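PDB 3ZQX: cellulose 1,4-beta-cellobiosidase from Clostridium thermocellum, which is the calcium-binding family 3b carbohydrate-binding module of a cellulosomal enzyme that probably releases cellobiose from cellulose. Local coordinates for residues T14-I19 with H109-D114; K46-Q51 with D105-D110; V5-E10 with Y115-T120. The protein carries 1 engineered substitution. All blocks are in the same frame, centred on the assembly; numbering follows the deposited sequence. Where two conformers were deposited one is given.

Interaction 1: T14-I19 with H109-D114. With CA (calcium ion), chain B.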
loop_
_atom_site.group_PDB
_atom_site.type_symbol
_atom_site.label_atom_id
_atom_site.label_comp_id
_atom_site.label_asym_id
_atom_site.label_seq_id
_atom_site.Cartn_x
_atom_site.Cartn_y
_atom_site.Cartn_z
ATOM N N THR A 14 6.821 15.758 -6.919
ATOM C CA THR A 14 7.442 15.799 -5.600
ATOM C C THR A 14 6.471 16.407 -4.590
ATOM O O THR A 14 6.166 15.820 -3.544
ATOM C CB THR A 14 8.759 16.620 -5.632
ATOM O OG1 THR A 14 9.699 15.976 -6.499
ATOM C CG2 THR A 14 9.359 16.735 -4.239
ATOM N N SER A 15 5.969 17.584 -4.935
ATOM C CA SER A 15 5.081 18.332 -4.066
ATOM C C SER A 15 3.647 18.127 -4.537
ATOM O O SER A 15 3.299 18.493 -5.665
ATOM C CB SER A 15 5.443 19.812 -4.099
ATOM O OG SER A 15 4.468 20.577 -3.421
ATOM N N THR A 16 2.826 17.496 -3.703
ATOM C CA THR A 16 1.443 17.240 -4.074
ATOM C C THR A 16 0.600 17.084 -2.829
ATOM O O THR A 16 1.096 16.635 -1.797
ATOM C CB THR A 16 1.314 15.957 -4.928
ATOM O OG1 THR A 16 -0.066 15.712 -5.216
ATOM C CG2 THR A 16 1.887 14.753 -4.196
ATOM N N GLN A 17 -0.681 17.406 -2.938
ATOM C CA GLN A 17 -1.608 17.154 -1.851
ATOM C C GLN A 17 -2.057 15.697 -1.787
ATOM O O GLN A 17 -2.669 15.292 -0.797
ATOM C CB GLN A 17 -2.819 18.067 -1.977
ATOM C CG GLN A 17 -2.476 19.528 -1.810
ATOM C CD GLN A 17 -3.518 20.415 -2.434
ATOM O OE1 GLN A 17 -3.779 20.324 -3.631
ATOM N NE2 GLN A 17 -4.155 21.250 -1.623
ATOM N N GLU A 18 -1.806 14.921 -2.838
ATOM C CA GLU A 18 -2.243 13.533 -2.868
ATOM C C GLU A 18 -1.133 12.598 -3.333
ATOM O O GLU A 18 -0.732 12.624 -4.495
ATOM C CB GLU A 18 -3.447 13.387 -3.805
ATOM C CG GLU A 18 -4.682 14.117 -3.309
ATOM C CD GLU A 18 -5.901 13.883 -4.176
ATOM O OE1 GLU A 18 -5.739 13.623 -5.383
ATOM O OE2 GLU A 18 -7.025 13.954 -3.643
ATOM N N ILE A 19 -0.663 11.732 -2.440
ATOM C CA ILE A 19 0.062 10.551 -2.881
ATOM C C ILE A 19 -0.969 9.701 -3.605
ATOM O O ILE A 19 -2.089 9.576 -3.114
ATOM C CB ILE A 19 0.656 9.770 -1.686
ATOM C CG1 ILE A 19 1.670 10.630 -0.925
ATOM C CG2 ILE A 19 1.260 8.459 -2.150
ATOM C CD1 ILE A 19 2.143 10.011 0.381
ATOM N N HIS A 109 2.232 17.101 0.663
ATOM C CA HIS A 109 3.310 16.152 0.881
ATOM C C HIS A 109 4.578 16.573 0.159
ATOM O O HIS A 109 4.524 17.264 -0.859
ATOM C CB HIS A 109 2.982 14.799 0.253
ATOM C CG HIS A 109 1.776 14.116 0.801
ATOM N ND1 HIS A 109 1.795 13.400 1.976
ATOM C CD2 HIS A 109 0.536 13.963 0.281
ATOM C CE1 HIS A 109 0.607 12.855 2.172
ATOM N NE2 HIS A 109 -0.175 13.179 1.155
ATOM N N ASP A 110 5.710 16.094 0.666
ATOM C CA ASP A 110 6.943 15.988 -0.110
ATOM C C ASP A 110 7.153 14.499 -0.341
ATOM O O ASP A 110 7.419 13.757 0.595
ATOM C CB ASP A 110 8.103 16.570 0.698
ATOM C CG ASP A 110 9.441 16.454 -0.009
ATOM O OD1 ASP A 110 9.530 15.835 -1.083
ATOM O OD2 ASP A 110 10.427 16.989 0.544
ATOM N N GLN A 111 7.010 14.047 -1.578
ATOM C CA GLN A 111 7.161 12.624 -1.857
ATOM C C GLN A 111 8.613 12.201 -2.016
ATOM O O GLN A 111 8.903 11.006 -2.003
ATOM C CB GLN A 111 6.397 12.224 -3.121
ATOM C CG GLN A 111 4.915 12.489 -3.071
ATOM C CD GLN A 111 4.167 11.664 -4.092
ATOM O OE1 GLN A 111 3.773 10.530 -3.813
ATOM N NE2 GLN A 111 3.978 12.216 -5.285
ATOM N N SER A 112 9.521 13.163 -2.157
ATOM C CA SER A 112 10.912 12.823 -2.470
ATOM C C SER A 112 11.633 12.102 -1.345
ATOM O O SER A 112 12.629 11.484 -1.568
ATOM C CB SER A 112 11.704 14.067 -2.938
ATOM O OG SER A 112 11.935 14.926 -1.876
ATOM N N ASN A 113 11.089 12.224 -0.147
ATOM C CA ASN A 113 11.628 11.568 1.011
ATOM C C ASN A 113 10.747 10.410 1.520
ATOM O O ASN A 113 10.736 10.104 2.701
ATOM C CB ASN A 113 11.906 12.582 2.125
ATOM C CG ASN A 113 10.682 13.290 2.560
ATOM O OD1 ASN A 113 9.606 12.979 2.088
ATOM N ND2 ASN A 113 10.810 14.224 3.499
ATOM N N ASP A 114 10.016 9.800 0.581
ATOM C CA ASP A 114 9.136 8.673 0.896
ATOM C C ASP A 114 9.753 7.390 0.335
ATOM O O ASP A 114 9.969 7.267 -0.856
ATOM C CB ASP A 114 7.768 8.850 0.271
ATOM C CG ASP A 114 7.002 10.005 0.865
ATOM O OD1 ASP A 114 7.421 10.550 1.904
ATOM O OD2 ASP A 114 5.941 10.359 0.313
HETATM CA CA CA B . 7.282 12.780 2.790
HETATM O O HOH W 1 6.147 19.661 -0.645
HETATM O O HOH W 2 5.000 12.400 1.794
#

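Interaction 2: K46-Q51 with D105-D110. Engineered in segment 105-110: Trp106 (natural residue Asn). With CA (calcium ion), chain B.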
loop_
_atom_site.group_PDB
_atom_site.type_symbol
_atom_site.label_atom_id
_atom_site.label_comp_id
_atom_site.label_asym_id
_atom_site.label_seq_id
_atom_site.Cartn_x
_atom_site.Cartn_y
_atom_site.Cartn_z
ATOM N N LYS A 46 5.706 11.655 6.923
ATOM C CA LYS A 46 4.689 12.689 7.030
ATOM C C LYS A 46 5.300 14.042 7.356
ATOM O O LYS A 46 6.076 14.169 8.301
ATOM C CB LYS A 46 3.571 12.303 8.009
ATOM C CG LYS A 46 3.996 12.044 9.420
ATOM C CD LYS A 46 2.765 11.799 10.277
ATOM C CE LYS A 46 3.153 11.547 11.709
ATOM N NZ LYS A 46 1.987 11.180 12.564
ATOM N N GLU A 47 4.960 15.043 6.549
ATOM C CA GLU A 47 5.458 16.399 6.723
ATOM C C GLU A 47 4.577 17.271 7.623
ATOM O O GLU A 47 5.000 18.350 8.027
ATOM C CB GLU A 47 5.609 17.084 5.358
ATOM C CG GLU A 47 6.895 16.763 4.603
ATOM C CD GLU A 47 6.951 15.347 4.063
ATOM O OE1 GLU A 47 6.022 14.930 3.328
ATOM O OE2 GLU A 47 7.948 14.649 4.345
ATOM N N HIS A 48 3.370 16.818 7.947
ATOM C CA HIS A 48 2.442 17.639 8.722
ATOM C C HIS A 48 1.719 16.822 9.773
ATOM O O HIS A 48 1.631 15.604 9.669
ATOM C CB HIS A 48 1.409 18.296 7.806
ATOM C CG HIS A 48 2.012 19.037 6.658
ATOM N ND1 HIS A 48 2.477 20.328 6.771
ATOM C CD2 HIS A 48 2.235 18.664 5.377
ATOM C CE1 HIS A 48 2.960 20.720 5.605
ATOM N NE2 HIS A 48 2.822 19.730 4.743
ATOM N N ASN A 49 1.177 17.505 10.773
ATOM C CA ASN A 49 0.441 16.838 11.841
ATOM C C ASN A 49 -1.069 16.743 11.613
ATOM O O ASN A 49 -1.782 16.159 12.427
ATOM C CB ASN A 49 0.734 17.508 13.184
ATOM C CG ASN A 49 2.142 17.231 13.676
ATOM O OD1 ASN A 49 2.680 16.140 13.467
ATOM N ND2 ASN A 49 2.747 18.215 14.331
ATOM N N SER A 50 -1.556 17.320 10.522
ATOM C CA SER A 50 -2.968 17.215 10.187
ATOM C C SER A 50 -3.325 15.741 10.005
ATOM O O SER A 50 -2.469 14.914 9.678
ATOM C CB SER A 50 -3.278 17.996 8.905
ATOM O OG SER A 50 -4.616 17.777 8.466
ATOM N N GLN A 51 -4.584 15.408 10.248
ATOM C CA GLN A 51 -5.055 14.049 10.043
ATOM C C GLN A 51 -4.730 13.559 8.645
ATOM O O GLN A 51 -5.013 14.238 7.652
ATOM C CB GLN A 51 -6.567 13.997 10.255
ATOM C CG GLN A 51 -7.199 12.689 9.846
ATOM C CD GLN A 51 -8.681 12.661 10.127
ATOM O OE1 GLN A 51 -9.495 13.060 9.289
ATOM N NE2 GLN A 51 -9.045 12.198 11.316
ATOM N N ASP A 105 -6.605 18.725 6.040
ATOM C CA ASP A 105 -6.489 20.146 5.725
ATOM C C ASP A 105 -5.887 20.427 4.342
ATOM O O ASP A 105 -5.589 21.571 4.016
ATOM C CB ASP A 105 -5.763 20.917 6.831
ATOM C CG ASP A 105 -4.295 20.569 6.928
ATOM O OD1 ASP A 105 -3.817 19.747 6.116
ATOM O OD2 ASP A 105 -3.619 21.119 7.827
ATOM N N TRP A 106 -5.670 19.381 3.555
ATOM C CA TRP A 106 -5.181 19.537 2.188
ATOM C C TRP A 106 -3.776 20.137 2.115
ATOM O O TRP A 106 -3.412 20.776 1.133
ATOM C CB TRP A 106 -6.197 20.292 1.317
ATOM C CG TRP A 106 -7.418 19.469 1.029
ATOM C CD1 TRP A 106 -8.624 19.536 1.665
ATOM C CD2 TRP A 106 -7.542 18.448 0.036
ATOM N NE1 TRP A 106 -9.491 18.613 1.126
ATOM C CE2 TRP A 106 -8.850 17.935 0.123
ATOM C CE3 TRP A 106 -6.670 17.914 -0.916
ATOM C CZ2 TRP A 106 -9.310 16.917 -0.712
ATOM C CZ3 TRP A 106 -7.127 16.904 -1.743
ATOM C CH2 TRP A 106 -8.434 16.417 -1.635
ATOM N N SER A 107 -2.970 19.857 3.137
ATOM C CA SER A 107 -1.554 20.208 3.122
ATOM C C SER A 107 -0.799 19.428 2.054
ATOM O O SER A 107 -1.264 18.398 1.572
ATOM C CB SER A 107 -0.911 19.905 4.475
ATOM O OG SER A 107 -1.441 20.717 5.507
ATOM N N PHE A 108 0.377 19.934 1.692
ATOM C CA PHE A 108 1.219 19.293 0.686
ATOM C C PHE A 108 2.194 18.280 1.272
ATOM O O PHE A 108 2.913 18.572 2.235
ATOM C CB PHE A 108 2.030 20.340 -0.081
ATOM C CG PHE A 108 1.222 21.154 -1.046
ATOM C CD1 PHE A 108 0.474 22.232 -0.609
ATOM C CD2 PHE A 108 1.215 20.846 -2.394
ATOM C CE1 PHE A 108 -0.269 22.986 -1.498
ATOM C CE2 PHE A 108 0.478 21.604 -3.289
ATOM C CZ PHE A 108 -0.260 22.674 -2.836
ATOM N N HIS A 109 2.232 17.101 0.663
ATOM C CA HIS A 109 3.310 16.152 0.881
ATOM C C HIS A 109 4.578 16.573 0.159
ATOM O O HIS A 109 4.524 17.264 -0.859
ATOM C CB HIS A 109 2.982 14.799 0.253
ATOM C CG HIS A 109 1.776 14.116 0.801
ATOM N ND1 HIS A 109 1.795 13.400 1.976
ATOM C CD2 HIS A 109 0.536 13.963 0.281
ATOM C CE1 HIS A 109 0.607 12.855 2.172
ATOM N NE2 HIS A 109 -0.175 13.179 1.155
ATOM N N ASP A 110 5.710 16.094 0.666
ATOM C CA ASP A 110 6.943 15.988 -0.110
ATOM C C ASP A 110 7.153 14.499 -0.341
ATOM O O ASP A 110 7.419 13.757 0.595
ATOM C CB ASP A 110 8.103 16.570 0.698
ATOM C CG ASP A 110 9.441 16.454 -0.009
ATOM O OD1 ASP A 110 9.530 15.835 -1.083
ATOM O OD2 ASP A 110 10.427 16.989 0.544
HETATM CA CA CA B . 7.282 12.780 2.790
HETATM O O HOH W 3 3.450 14.237 4.041
HETATM O O HOH W 2 5.000 12.400 1.794
#

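Interaction 3: V5-E10 with Y115-T120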
loop_
_atom_site.group_PDB
_atom_site.type_symbol
_atom_site.label_atom_id
_atom_site.label_comp_id
_atom_site.label_asym_id
_atom_site.label_seq_id
_atom_site.Cartn_x
_atom_site.Cartn_y
_atom_site.Cartn_z
ATOM N N VAL A 5 3.253 -7.989 -3.934
ATOM C CA VAL A 5 2.628 -6.731 -4.315
ATOM C C VAL A 5 3.198 -6.223 -5.612
ATOM O O VAL A 5 4.417 -6.214 -5.802
ATOM C CB VAL A 5 2.876 -5.627 -3.259
ATOM C CG1 VAL A 5 2.313 -4.289 -3.731
ATOM C CG2 VAL A 5 2.284 -6.024 -1.925
ATOM N N GLN A 6 2.299 -5.776 -6.482
ATOM C CA GLN A 6 2.667 -4.944 -7.617
ATOM C C GLN A 6 2.195 -3.524 -7.355
ATOM O O GLN A 6 1.203 -3.298 -6.651
ATOM C CB GLN A 6 2.027 -5.449 -8.900
ATOM C CG GLN A 6 2.274 -6.909 -9.147
ATOM C CD GLN A 6 1.786 -7.329 -10.502
ATOM O OE1 GLN A 6 0.658 -7.019 -10.895
ATOM N NE2 GLN A 6 2.645 -8.013 -11.248
ATOM N N TYR A 7 2.923 -2.562 -7.914
ATOM C CA TYR A 7 2.677 -1.145 -7.700
ATOM C C TYR A 7 2.801 -0.398 -9.006
ATOM O O TYR A 7 3.547 -0.799 -9.899
ATOM C CB TYR A 7 3.730 -0.616 -6.728
ATOM C CG TYR A 7 3.995 0.882 -6.657
ATOM C CD1 TYR A 7 3.232 1.711 -5.852
ATOM C CD2 TYR A 7 5.072 1.450 -7.332
ATOM C CE1 TYR A 7 3.509 3.069 -5.744
ATOM C CE2 TYR A 7 5.354 2.804 -7.233
ATOM C CZ TYR A 7 4.579 3.610 -6.428
ATOM O OH TYR A 7 4.887 4.952 -6.333
ATOM N N LEU A 8 2.062 0.699 -9.095
ATOM C CA LEU A 8 2.347 1.745 -10.060
ATOM C C LEU A 8 2.038 3.089 -9.414
ATOM O O LEU A 8 1.227 3.188 -8.485
ATOM C CB LEU A 8 1.578 1.552 -11.371
ATOM C CG LEU A 8 0.051 1.662 -11.353
ATOM C CD1 LEU A 8 -0.405 3.108 -11.420
ATOM C CD2 LEU A 8 -0.548 0.867 -12.505
ATOM N N CYS A 9 2.709 4.118 -9.911
ATOM C CA CYS A 9 2.586 5.477 -9.412
ATOM C C CYS A 9 1.772 6.309 -10.391
ATOM O O CYS A 9 2.028 6.286 -11.589
ATOM C CB CYS A 9 3.977 6.090 -9.277
ATOM S SG CYS A 9 3.991 7.763 -8.645
ATOM N N GLU A 10 0.790 7.034 -9.872
ATOM C CA GLU A 10 0.012 7.974 -10.678
ATOM C C GLU A 10 0.479 9.410 -10.472
ATOM O O GLU A 10 0.809 10.095 -11.439
ATOM C CB GLU A 10 -1.496 7.786 -10.520
ATOM C CG GLU A 10 -1.960 6.491 -11.174
ATOM C CD GLU A 10 -3.464 6.362 -11.282
ATOM O OE1 GLU A 10 -4.184 6.871 -10.400
ATOM O OE2 GLU A 10 -3.928 5.742 -12.261
ATOM N N TYR A 115 10.013 6.440 1.223
ATOM C CA TYR A 115 10.676 5.201 0.843
ATOM C C TYR A 115 9.960 4.449 -0.279
ATOM O O TYR A 115 10.606 3.922 -1.187
ATOM C CB TYR A 115 10.804 4.319 2.078
ATOM C CG TYR A 115 11.376 2.942 1.863
ATOM C CD1 TYR A 115 12.747 2.735 1.857
ATOM C CD2 TYR A 115 10.546 1.833 1.741
ATOM C CE1 TYR A 115 13.270 1.462 1.702
ATOM C CE2 TYR A 115 11.060 0.560 1.595
ATOM C CZ TYR A 115 12.425 0.381 1.574
ATOM O OH TYR A 115 12.974 -0.876 1.426
ATOM N N SER A 116 8.632 4.384 -0.228
ATOM C CA SER A 116 7.898 3.573 -1.197
ATOM C C SER A 116 7.545 4.296 -2.496
ATOM O O SER A 116 6.985 3.680 -3.396
ATOM C CB SER A 116 6.624 2.985 -0.579
ATOM O OG SER A 116 6.916 2.145 0.529
ATOM N N PHE A 117 7.860 5.580 -2.605
ATOM C CA PHE A 117 7.540 6.351 -3.812
ATOM C C PHE A 117 8.500 6.031 -4.950
ATOM O O PHE A 117 9.708 6.115 -4.769
ATOM C CB PHE A 117 7.650 7.831 -3.449
ATOM C CG PHE A 117 7.501 8.800 -4.601
ATOM C CD1 PHE A 117 6.322 8.885 -5.331
ATOM C CD2 PHE A 117 8.519 9.705 -4.880
ATOM C CE1 PHE A 117 6.182 9.812 -6.346
ATOM C CE2 PHE A 117 8.383 10.635 -5.886
ATOM C CZ PHE A 117 7.212 10.692 -6.621
ATOM N N ASP A 118 7.985 5.622 -6.108
ATOM C CA ASP A 118 8.806 5.466 -7.305
ATOM C C ASP A 118 8.086 5.974 -8.539
ATOM O O ASP A 118 7.298 5.236 -9.128
ATOM C CB ASP A 118 9.311 4.044 -7.507
ATOM C CG ASP A 118 10.371 3.961 -8.590
ATOM O OD1 ASP A 118 10.463 4.900 -9.412
ATOM O OD2 ASP A 118 11.111 2.955 -8.617
ATOM N N PRO A 119 8.284 7.245 -8.885
ATOM C CA PRO A 119 7.545 7.845 -9.997
ATOM C C PRO A 119 7.904 7.261 -11.361
ATOM O O PRO A 119 7.231 7.581 -12.347
ATOM C CB PRO A 119 7.916 9.325 -9.905
ATOM C CG PRO A 119 9.268 9.327 -9.297
ATOM C CD PRO A 119 9.268 8.181 -8.311
ATOM N N THR A 120 8.981 6.488 -11.444
ATOM C CA THR A 120 9.346 5.869 -12.710
ATOM C C THR A 120 8.508 4.642 -13.043
ATOM O O THR A 120 8.573 4.154 -14.179
ATOM C CB THR A 120 10.841 5.474 -12.774
ATOM O OG1 THR A 120 11.090 4.331 -11.951
ATOM C CG2 THR A 120 11.736 6.638 -12.365
#

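Interaction 1: T14-I19 with H109-D114
Thr16 and His109 form the hydrogen-bonded pair of a short antiparallel ladder that lays strand 109-110 along the start of strand 15-27. His109 N donates to Thr16 O at 2.7 Å, whereas the return bond from Thr16 N to His109 O is weak. Ser15 and Asp110 make the adjoining non-hydrogen-bonded pair, and beyond it Gln111 N meets Thr14 O at 2.8 Å in a nearly straight bond (171°). His109 CG stands anti to the carbonyl carbon (chi1 -62°), which starts the ring off beside Ile19. Ile19 CG1 sits 3.7 Å above the centre of the imidazole, and the two side chains cross at about a right angle. The ring is fixed further by NE2, which bonds Ile101 O of strand 97-103. Gln111 slides past Ile19 in the opposite direction, OE1 3.6 Å from Ile19 CG1, while NE2 binds Gln13 O. This ladder belongs to one sheet of the CBM3 beta-sandwich and leads straight into a calcium loop: Asp110 O, Asn113 OD1 and Asp114 OD1 ligate the ion, with Thr45 and Glu47 completing the protein ligands. Asp110 OD1 takes Ser112 N from above the carboxylate plane, an Asx turn, and Ser112 OG (2.7 Å) on the syn side. Asp114 OD2 accepts from a calcium-bound water.

Interaction 2: K46-Q51 with D105-D110
Glu47 does double duty against Asp110: both its carboxylate oxygens chelate the calcium ion, each at 2.5 Å, and OE1 also accepts the backbone N-H of Asp110 at 2.9 Å. That donor comes from above the carboxylate plane, 55° out of it, in a fairly straight bond. A bend in the chain (chi2 71°) sets CD back toward the ion. A water donates to OE1, accepts from Glu47 N and lies 2.8 Å from His109 ND1, so that it links the loop to the imidazole. The next residue, His48, turns its ring so that NE2 donates to Phe108 O at 2.8 Å; the acceptor lies in the ring plane, though the bond is bent (136°). Ser107 CB rests 3.5 Å above one face of this ring, offset toward the rim, a CH-pi contact. At the other end of the contact Ser50 OG accepts from Asp105 N at 3.3 Å. Asp105 OD1 accepts from Ser107 N, an Asx turn, and from Ser107 OG (2.6 Å), both from the same face of its plane. The engineered Trp106 points away from loop 46-51 and packs on Glu18. Segments 46-51 and 105-110 run nearly antiparallel, and their Glu47 and Asp110 ends meet at the calcium site of the CBM3 module, where Thr45, Asn113 and Asp114 join them.

Interaction 3: V5-E10 with Y115-T120
The Tyr7 ring meets loop 115-120 at its edge, where Asp118 O lies near the ring plane, 3.6 Å from CE2. Over one face, offset toward the rim, stands Cys9 N of its own strand, 3.9 Å above the plane, and the ring also stacks with Tyr127. The Phe117 ring has Pro119 CD over one face, 3.5 Å above the plane and again toward the rim, while Cys9 SG approaches it obliquely, 3.8 Å from CE1, in a sulfur-aromatic contact. The phenol oxygen of Tyr7 accepts the backbone N-H of Asp118 at 3.2 Å; the bond is almost perfectly straight (178°). Tyr7 leaves strand 3-9 toward the loop, and chi1 of 161° puts CG anti to the backbone N. Cys9, two residues on, points to the same side, as the alternation of a beta strand requires, and its CB comes 3.4 Å from Asp118 O. In the CBM3 beta-sandwich segment 115-120 is part of the loop from strand 109-110 to strand 125-126, which pairs with strand 3-9, so Tyr7 and Cys9 receive the chain as it returns to the sheet. Phe117 also touches Tyr42 of strand 38-43 in the other sheet, and Ser116 OG is held by Tyr43 N and Lys129 O. Asp118 OD1 takes Thr120 N, an Asx turn, at 3.0 Å on the anti side, and also Thr120 OG1 at 2.7 Å on the syn side, both from the same face of the carboxylate.

Overall arrangement
Interactions 1 and 2 share His109, Asp110 and the calcium ion, their centres about 9 Å apart: one joins strand 109-110 to its sheet neighbour 15-27, the other ties the same strand and the loop before it to loop 46-51 at the surface. Gln17 NE2 and Trp106 O, probably hydrogen-bonded, link them again. Interaction 3 is partly buried, like interaction 1, but lies nearer the centre of the chain and involves no metal ligand; aromatic rings, a cysteine sulfur and one phenol-backbone bond replace the backbone ladder and the metal ligands. Gln111 O against Phe117 CD2 connects it to interaction 1, whereas interaction 2 does not touch it. Both interactions 1 and 2 are nested within the loop that interaction 3 closes.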